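Local coordinates for ferrous iron transport protein B (Legionella pneumophila, PDB 3IBY) that probably transports ferrous iron across the bacterial inner membrane in a GTP-driven uptake system, this piece being its cytosolic part with the GTP-binding domain, at residues A178-Q181 and I182-L186; N197-A200 and Y201-R205; S204-L207 and A208-D211. All coordinates share one frame; numbering follows the deposited sequence.

Contact 1 (A178-Q181 and I182-L186); sequences AAQQ and ILNDL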
loop_
_atom_site.group_PDB
_atom_site.type_symbol
_atom_site.label_atom_id
_atom_site.label_comp_id
_atom_site.label_asym_id
_atom_site.label_seq_id
_atom_site.Cartn_x
_atom_site.Cartn_y
_atom_site.Cartn_z
ATOM N N ALA A 178 -20.235 4.853 -16.888
ATOM C CA ALA A 178 -21.155 3.972 -16.174
ATOM C C ALA A 178 -20.535 3.576 -14.852
ATOM O O ALA A 178 -21.177 3.659 -13.815
ATOM C CB ALA A 178 -21.437 2.718 -17.010
ATOM N N ALA A 179 -19.271 3.165 -14.925
ATOM C CA ALA A 179 -18.503 2.732 -13.766
ATOM C C ALA A 179 -18.165 3.889 -12.813
ATOM O O ALA A 179 -18.225 3.730 -11.579
ATOM C CB ALA A 179 -17.224 2.004 -14.208
ATOM N N GLN A 180 -17.816 5.052 -13.355
ATOM C CA GLN A 180 -17.489 6.169 -12.476
ATOM C C GLN A 180 -18.754 6.586 -11.720
ATOM O O GLN A 180 -18.737 6.829 -10.524
ATOM C CB GLN A 180 -16.852 7.320 -13.267
ATOM C CG GLN A 180 -16.037 8.317 -12.398
ATOM C CD GLN A 180 -14.790 7.691 -11.674
ATOM O OE1 GLN A 180 -14.687 7.727 -10.422
ATOM N NE2 GLN A 180 -13.839 7.134 -12.466
ATOM N N GLN A 181 -19.863 6.615 -12.435
ATOM C CA GLN A 181 -21.145 6.893 -11.836
ATOM C C GLN A 181 -21.362 6.007 -10.585
ATOM O O GLN A 181 -21.727 6.509 -9.523
ATOM C CB GLN A 181 -22.250 6.692 -12.889
ATOM C CG GLN A 181 -23.587 7.423 -12.623
ATOM C CD GLN A 181 -24.741 6.504 -12.163
ATOM O OE1 GLN A 181 -24.681 5.261 -12.282
ATOM N NE2 GLN A 181 -25.813 7.128 -11.659
ATOM N N ILE A 182 -21.105 4.701 -10.702
ATOM C CA ILE A 182 -21.415 3.747 -9.625
ATOM C C ILE A 182 -20.528 3.977 -8.414
ATOM O O ILE A 182 -21.003 3.939 -7.295
ATOM C CB ILE A 182 -21.257 2.258 -10.077
ATOM C CG1 ILE A 182 -22.315 1.884 -11.105
ATOM C CG2 ILE A 182 -21.384 1.295 -8.868
ATOM C CD1 ILE A 182 -22.067 0.547 -11.798
ATOM N N LEU A 183 -19.239 4.193 -8.648
ATOM C CA LEU A 183 -18.309 4.486 -7.571
ATOM C C LEU A 183 -18.649 5.812 -6.867
ATOM O O LEU A 183 -18.467 5.921 -5.640
ATOM C CB LEU A 183 -16.860 4.523 -8.075
ATOM C CG LEU A 183 -16.109 3.251 -8.521
ATOM C CD1 LEU A 183 -14.790 3.666 -9.155
ATOM C CD2 LEU A 183 -15.842 2.207 -7.390
ATOM N N ASN A 184 -19.141 6.813 -7.605
ATOM C CA ASN A 184 -19.494 8.085 -6.966
ATOM C C ASN A 184 -20.806 7.990 -6.155
ATOM O O ASN A 184 -20.949 8.669 -5.126
ATOM C CB ASN A 184 -19.532 9.243 -7.981
ATOM C CG ASN A 184 -18.200 9.450 -8.705
ATOM O OD1 ASN A 184 -17.121 9.184 -8.184
ATOM N ND2 ASN A 184 -18.286 9.918 -9.921
ATOM N N ASP A 185 -21.756 7.157 -6.607
ATOM C CA ASP A 185 -22.974 6.850 -5.811
ATOM C C ASP A 185 -22.560 6.100 -4.537
ATOM O O ASP A 185 -22.980 6.417 -3.428
ATOM C CB ASP A 185 -24.010 6.014 -6.600
ATOM C CG ASP A 185 -24.975 6.874 -7.438
ATOM O OD1 ASP A 185 -25.573 6.345 -8.410
ATOM O OD2 ASP A 185 -25.133 8.081 -7.134
ATOM N N LEU A 186 -21.709 5.111 -4.715
ATOM C CA LEU A 186 -21.248 4.309 -3.618
ATOM C C LEU A 186 -20.548 5.191 -2.577
ATOM O O LEU A 186 -20.925 5.153 -1.408
ATOM C CB LEU A 186 -20.339 3.214 -4.157
ATOM C CG LEU A 186 -20.177 1.985 -3.299
ATOM C CD1 LEU A 186 -21.521 1.338 -3.055
ATOM C CD2 LEU A 186 -19.221 1.033 -3.984
#

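Contact 2 (N197-A200 and Y201-R205); sequences NSFA and YYFSR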
loop_
_atom_site.group_PDB
_atom_site.type_symbol
_atom_site.label_atom_id
_atom_site.label_comp_id
_atom_site.label_asym_id
_atom_site.label_seq_id
_atom_site.Cartn_x
_atom_site.Cartn_y
_atom_site.Cartn_z
ATOM N N ASN A 197 -14.698 11.111 5.230
ATOM C CA ASN A 197 -14.398 11.180 3.776
ATOM C C ASN A 197 -13.307 10.254 3.271
ATOM O O ASN A 197 -13.527 9.503 2.327
ATOM C CB ASN A 197 -14.047 12.602 3.364
ATOM C CG ASN A 197 -15.203 13.525 3.502
ATOM O OD1 ASN A 197 -15.050 14.595 4.068
ATOM N ND2 ASN A 197 -16.388 13.114 3.024
ATOM N N SER A 198 -12.130 10.357 3.878
ATOM C CA SER A 198 -11.006 9.458 3.614
ATOM C C SER A 198 -11.466 8.012 3.510
ATOM O O SER A 198 -11.224 7.325 2.502
ATOM C CB SER A 198 -9.980 9.566 4.754
ATOM O OG SER A 198 -10.573 9.219 6.017
ATOM N N PHE A 199 -12.152 7.560 4.556
ATOM C CA PHE A 199 -12.563 6.182 4.607
ATOM C C PHE A 199 -13.606 5.826 3.522
ATOM O O PHE A 199 -13.568 4.715 2.976
ATOM C CB PHE A 199 -13.097 5.794 5.979
ATOM C CG PHE A 199 -13.333 4.342 6.080
ATOM C CD1 PHE A 199 -12.264 3.468 6.174
ATOM C CD2 PHE A 199 -14.607 3.819 5.950
ATOM C CE1 PHE A 199 -12.468 2.110 6.193
ATOM C CE2 PHE A 199 -14.806 2.432 5.962
ATOM C CZ PHE A 199 -13.735 1.590 6.076
ATOM N N ALA A 200 -14.529 6.747 3.228
ATOM C CA ALA A 200 -15.577 6.480 2.252
ATOM C C ALA A 200 -14.987 6.288 0.873
ATOM O O ALA A 200 -15.377 5.340 0.150
ATOM C CB ALA A 200 -16.574 7.577 2.218
ATOM N N TYR A 201 -14.043 7.166 0.507
ATOM C CA TYR A 201 -13.377 7.030 -0.777
ATOM C C TYR A 201 -12.774 5.647 -0.824
ATOM O O TYR A 201 -13.001 4.917 -1.783
ATOM C CB TYR A 201 -12.298 8.101 -1.022
ATOM C CG TYR A 201 -11.593 7.968 -2.381
ATOM C CD1 TYR A 201 -12.022 8.678 -3.514
ATOM C CD2 TYR A 201 -10.518 7.131 -2.539
ATOM C CE1 TYR A 201 -11.374 8.543 -4.761
ATOM C CE2 TYR A 201 -9.878 7.000 -3.769
ATOM C CZ TYR A 201 -10.296 7.695 -4.867
ATOM O OH TYR A 201 -9.617 7.519 -6.050
ATOM N N TYR A 202 -12.032 5.276 0.218
ATOM C CA TYR A 202 -11.248 4.033 0.193
ATOM C C TYR A 202 -12.152 2.817 0.219
ATOM O O TYR A 202 -11.968 1.896 -0.538
ATOM C CB TYR A 202 -10.274 3.982 1.393
ATOM C CG TYR A 202 -9.623 2.637 1.673
ATOM C CD1 TYR A 202 -8.425 2.267 1.073
ATOM C CD2 TYR A 202 -10.195 1.752 2.564
ATOM C CE1 TYR A 202 -7.819 1.047 1.359
ATOM C CE2 TYR A 202 -9.605 0.524 2.839
ATOM C CZ TYR A 202 -8.419 0.169 2.239
ATOM O OH TYR A 202 -7.866 -1.074 2.551
ATOM N N PHE A 203 -13.129 2.827 1.097
ATOM C CA PHE A 203 -13.998 1.685 1.292
ATOM C C PHE A 203 -14.877 1.371 0.052
ATOM O O PHE A 203 -15.226 0.204 -0.211
ATOM C CB PHE A 203 -14.852 1.971 2.522
ATOM C CG PHE A 203 -15.743 0.848 2.914
ATOM C CD1 PHE A 203 -15.361 -0.478 2.704
ATOM C CD2 PHE A 203 -16.974 1.113 3.526
ATOM C CE1 PHE A 203 -16.194 -1.519 3.093
ATOM C CE2 PHE A 203 -17.813 0.085 3.916
ATOM C CZ PHE A 203 -17.433 -1.236 3.701
ATOM N N SER A 204 -15.194 2.416 -0.715
ATOM C CA SER A 204 -15.946 2.289 -1.971
ATOM C C SER A 204 -15.214 1.451 -3.036
ATOM O O SER A 204 -15.820 0.557 -3.690
ATOM C CB SER A 204 -16.321 3.685 -2.535
ATOM O OG SER A 204 -15.204 4.532 -2.666
ATOM N N ARG A 205 -13.920 1.743 -3.198
ATOM C CA ARG A 205 -13.068 0.995 -4.123
ATOM C C ARG A 205 -12.977 -0.455 -3.719
ATOM O O ARG A 205 -13.060 -1.335 -4.558
ATOM C CB ARG A 205 -11.676 1.607 -4.208
ATOM C CG ARG A 205 -11.544 2.759 -5.231
ATOM C CD ARG A 205 -12.431 3.905 -4.882
ATOM N NE ARG A 205 -12.478 4.911 -5.919
ATOM C CZ ARG A 205 -13.406 5.866 -5.975
ATOM N NH1 ARG A 205 -14.369 5.950 -5.053
ATOM N NH2 ARG A 205 -13.367 6.757 -6.943
#

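Contact 3 (S204-L207 and A208-D211); sequences SRRL and AEGD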
loop_
_atom_site.group_PDB
_atom_site.type_symbol
_atom_site.label_atom_id
_atom_site.label_comp_id
_atom_site.label_asym_id
_atom_site.label_seq_id
_atom_site.Cartn_x
_atom_site.Cartn_y
_atom_site.Cartn_z
ATOM N N SER A 204 -15.194 2.416 -0.715
ATOM C CA SER A 204 -15.946 2.289 -1.971
ATOM C C SER A 204 -15.214 1.451 -3.036
ATOM O O SER A 204 -15.820 0.557 -3.690
ATOM C CB SER A 204 -16.321 3.685 -2.535
ATOM O OG SER A 204 -15.204 4.532 -2.666
ATOM N N ARG A 205 -13.920 1.743 -3.198
ATOM C CA ARG A 205 -13.068 0.995 -4.123
ATOM C C ARG A 205 -12.977 -0.455 -3.719
ATOM O O ARG A 205 -13.060 -1.335 -4.558
ATOM C CB ARG A 205 -11.676 1.607 -4.208
ATOM C CG ARG A 205 -11.544 2.759 -5.231
ATOM C CD ARG A 205 -12.431 3.905 -4.882
ATOM N NE ARG A 205 -12.478 4.911 -5.919
ATOM C CZ ARG A 205 -13.406 5.866 -5.975
ATOM N NH1 ARG A 205 -14.369 5.950 -5.053
ATOM N NH2 ARG A 205 -13.367 6.757 -6.943
ATOM N N ARG A 206 -12.853 -0.719 -2.431
ATOM C CA ARG A 206 -12.783 -2.096 -1.981
ATOM C C ARG A 206 -14.082 -2.869 -2.265
ATOM O O ARG A 206 -14.067 -4.012 -2.768
ATOM C CB ARG A 206 -12.394 -2.132 -0.496
ATOM C CG ARG A 206 -10.882 -2.208 -0.214
ATOM C CD ARG A 206 -10.004 -2.028 -1.465
ATOM N NE ARG A 206 -9.276 -0.771 -1.413
ATOM C CZ ARG A 206 -8.735 -0.149 -2.446
ATOM N NH1 ARG A 206 -8.841 -0.590 -3.695
ATOM N NH2 ARG A 206 -8.074 0.961 -2.214
ATOM N N LEU A 207 -15.197 -2.247 -1.928
ATOM C CA LEU A 207 -16.499 -2.811 -2.263
ATOM C C LEU A 207 -16.568 -3.105 -3.760
ATOM O O LEU A 207 -16.928 -4.205 -4.173
ATOM C CB LEU A 207 -17.600 -1.829 -1.873
ATOM C CG LEU A 207 -18.336 -2.067 -0.566
ATOM C CD1 LEU A 207 -17.491 -2.952 0.358
ATOM C CD2 LEU A 207 -18.747 -0.723 0.074
ATOM N N ALA A 208 -16.192 -2.110 -4.558
ATOM C CA ALA A 208 -16.164 -2.223 -6.015
ATOM C C ALA A 208 -15.362 -3.418 -6.451
ATOM O O ALA A 208 -15.661 -4.042 -7.450
ATOM C CB ALA A 208 -15.580 -0.971 -6.624
ATOM N N GLU A 209 -14.334 -3.749 -5.697
ATOM C CA GLU A 209 -13.507 -4.882 -6.054
ATOM C C GLU A 209 -14.080 -6.166 -5.556
ATOM O O GLU A 209 -13.628 -7.243 -5.972
ATOM C CB GLU A 209 -12.112 -4.684 -5.525
ATOM C CG GLU A 209 -11.409 -3.497 -6.244
ATOM C CD GLU A 209 -10.136 -3.053 -5.557
ATOM O OE1 GLU A 209 -9.552 -3.860 -4.802
ATOM O OE2 GLU A 209 -9.737 -1.891 -5.795
ATOM N N GLY A 210 -15.093 -6.056 -4.697
ATOM C CA GLY A 210 -15.767 -7.215 -4.152
ATOM C C GLY A 210 -15.226 -7.607 -2.784
ATOM O O GLY A 210 -15.186 -8.800 -2.454
ATOM N N ASP A 211 -14.830 -6.624 -1.970
ATOM C CA ASP A 211 -14.351 -6.939 -0.647
ATOM C C ASP A 211 -15.476 -7.159 0.363
ATOM O O ASP A 211 -16.346 -6.305 0.570
ATOM C CB ASP A 211 -13.376 -5.908 -0.084
ATOM C CG ASP A 211 -12.881 -6.317 1.296
ATOM O OD1 ASP A 211 -11.972 -7.181 1.347
ATOM O OD2 ASP A 211 -13.476 -5.854 2.313
#

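Contact 1 (A178-Q181 and I182-L186)
Asn184 folds back over the carbonyl of Gln180, one turn earlier, and Gln181 crosses Asp185 in the same i to i+4 spacing. The frame for both pairs is a run of backbone hydrogen bonds from each residue of 182-185 to the carbonyl four positions before it, among them Leu183 N to Ala179 O (3.1 Å) and Asn184 N to Gln180 O (2.9 Å).

These are successive turns of helix 177-193, which is probably part of the helical GDI domain of cytosolic FeoB. Its start is marked by a bond between Ser176 OG and Ala179 N. One flank of the helix turns inward: Leu183 reaches Ala208 of helix 197-209 and Leu238 of helix 234-253, while Ile182 meets Leu227 and Leu234.

The polar side chains lie near one another without bonding, and Gln180 also touches Arg205 of helix 197-209. In Asn184, CG beside the backbone N (chi1 -59°) lays the amide back along the preceding turn; ND2 comes within 3.2 Å of Gln180 O, at an angle too poor for a bond. The amide planes of Gln180 and Asn184 differ by 35°. Gln181 NE2 stops 3.4 Å from Asp185 OD1, and the amide is turned 75° from the carboxylate, a loose polar proximity.

The aliphatic side chains lie over the carbonyls one turn back: Ile182 CG1 is 3.4 Å from Ala178 O, and Leu183 CG rests 3.7 Å from Ala179 O.

Contact 2 (N197-A200 and Y201-R205)
Phe203 sets its CB over one face of the Phe199 ring, a CH-pi contact of 3.9 Å from that atom to the ring centroid. Both side chains place CG anti to the backbone N, and both therefore leave the helix in much the same direction, one turn apart. Their rings differ in rotation about chi2, and the planes end up 32° apart in an oblique pairing, with Phe199 CE2 3.5 Å from Phe203 CD2. Tyr202 is looser: its CD2 lies 4.3 Å from Phe199 CE1.

Away from the phenylalanines, Ser204 illustrates how a serine within a helix turns back to the preceding turn. With chi1 near +53°, OG comes within 2.9 Å of Ala200 O; its still closer approach to Tyr201 O is implausibly short and the exact position is doubtful. Arg205 NH1 donates to Ser204 OG at 2.9 Å, in the guanidinium plane, while the guanidinium covers a face of the Tyr201 ring in a cation-pi contact, offset toward the rim.

The backbone bond from Phe203 N to Phe199 O (2.7 Å) belongs to the i to i+4 series of helix 197-209. Ala200 and Phe203 pack on Leu190 of helix 177-193, whereas Phe199 and Tyr202 meet Ile80 of helix 70-81 in the G domain, leaving the Tyr202 side chain about 9 Å from that of Leu55, a predicted GTP-binding residue.

Contact 3 (S204-L207 and A208-D211)
Arg206 and Glu209 run side by side and point the same way, joined by a salt bridge in which Arg206 NH1 lies 2.6 Å from Glu209 OE2. The carboxylate oxygen meets the guanidinium at its edge, close to its plane, but the two flat groups are turned 57° against each other. The N-H...O angle is poor, and the hydrogen bond within this ion pair is consequently weak. The arginine reaches its partner by doubling back, with bends at chi2 and chi3 that lay one guanidinium face near Arg205 CB. About its CB-CG bond, CD nearly eclipses CA (chi2 8°), a conformation that may be uncertain in detail at 2.5 Å resolution. Glu209, by contrast, is extended beyond CG. The other terminal nitrogen of Arg206, NH2, is held by Glu108 in a second salt bridge, giving the guanidinium two acidic partners.

Beyond this pair the helix closes in a Schellman motif. Gly210 takes a positive phi (96°), which turns the chain so that Asp211 N bonds to Arg206 O at 2.8 Å and Gly210 N to Leu207 O at 2.7 Å. The same turn brings Asp211 CB against Arg206 CB at 3.9 Å. Leu207 CD1 also rests 3.5 Å from Asp211 O, and Asp211 OD2 bonds onward to Leu213 N.

The C-terminal end of helix 197-209 is thus wedged among the other helices: Ala208 touches Leu234 and Leu238 of helix 234-253, and Leu207 packs on Leu186 of helix 177-193 and on Leu223 and Leu227 of helix 219-229.

Along the chain, contact 1 on helix 177-193 closes before contact 2 opens on helix 197-209, and contact 3 continues that second helix to its end, sharing Ser204 and Arg205 with contact 2. The centres of contact 1 and contact 2 lie about 13 Å apart. Contact 3 has its centre about 12 Å from that of contact 1 and about 10 Å from that of contact 2. The two helices pack directly: Leu183 CD2 meets Ala208 CB at 3.3 Å. All three contacts probably belong to the helical GDI domain, and helix 197-209 also packs on helix 70-81, so this helix is a structural contact between the helical domain and the G domain.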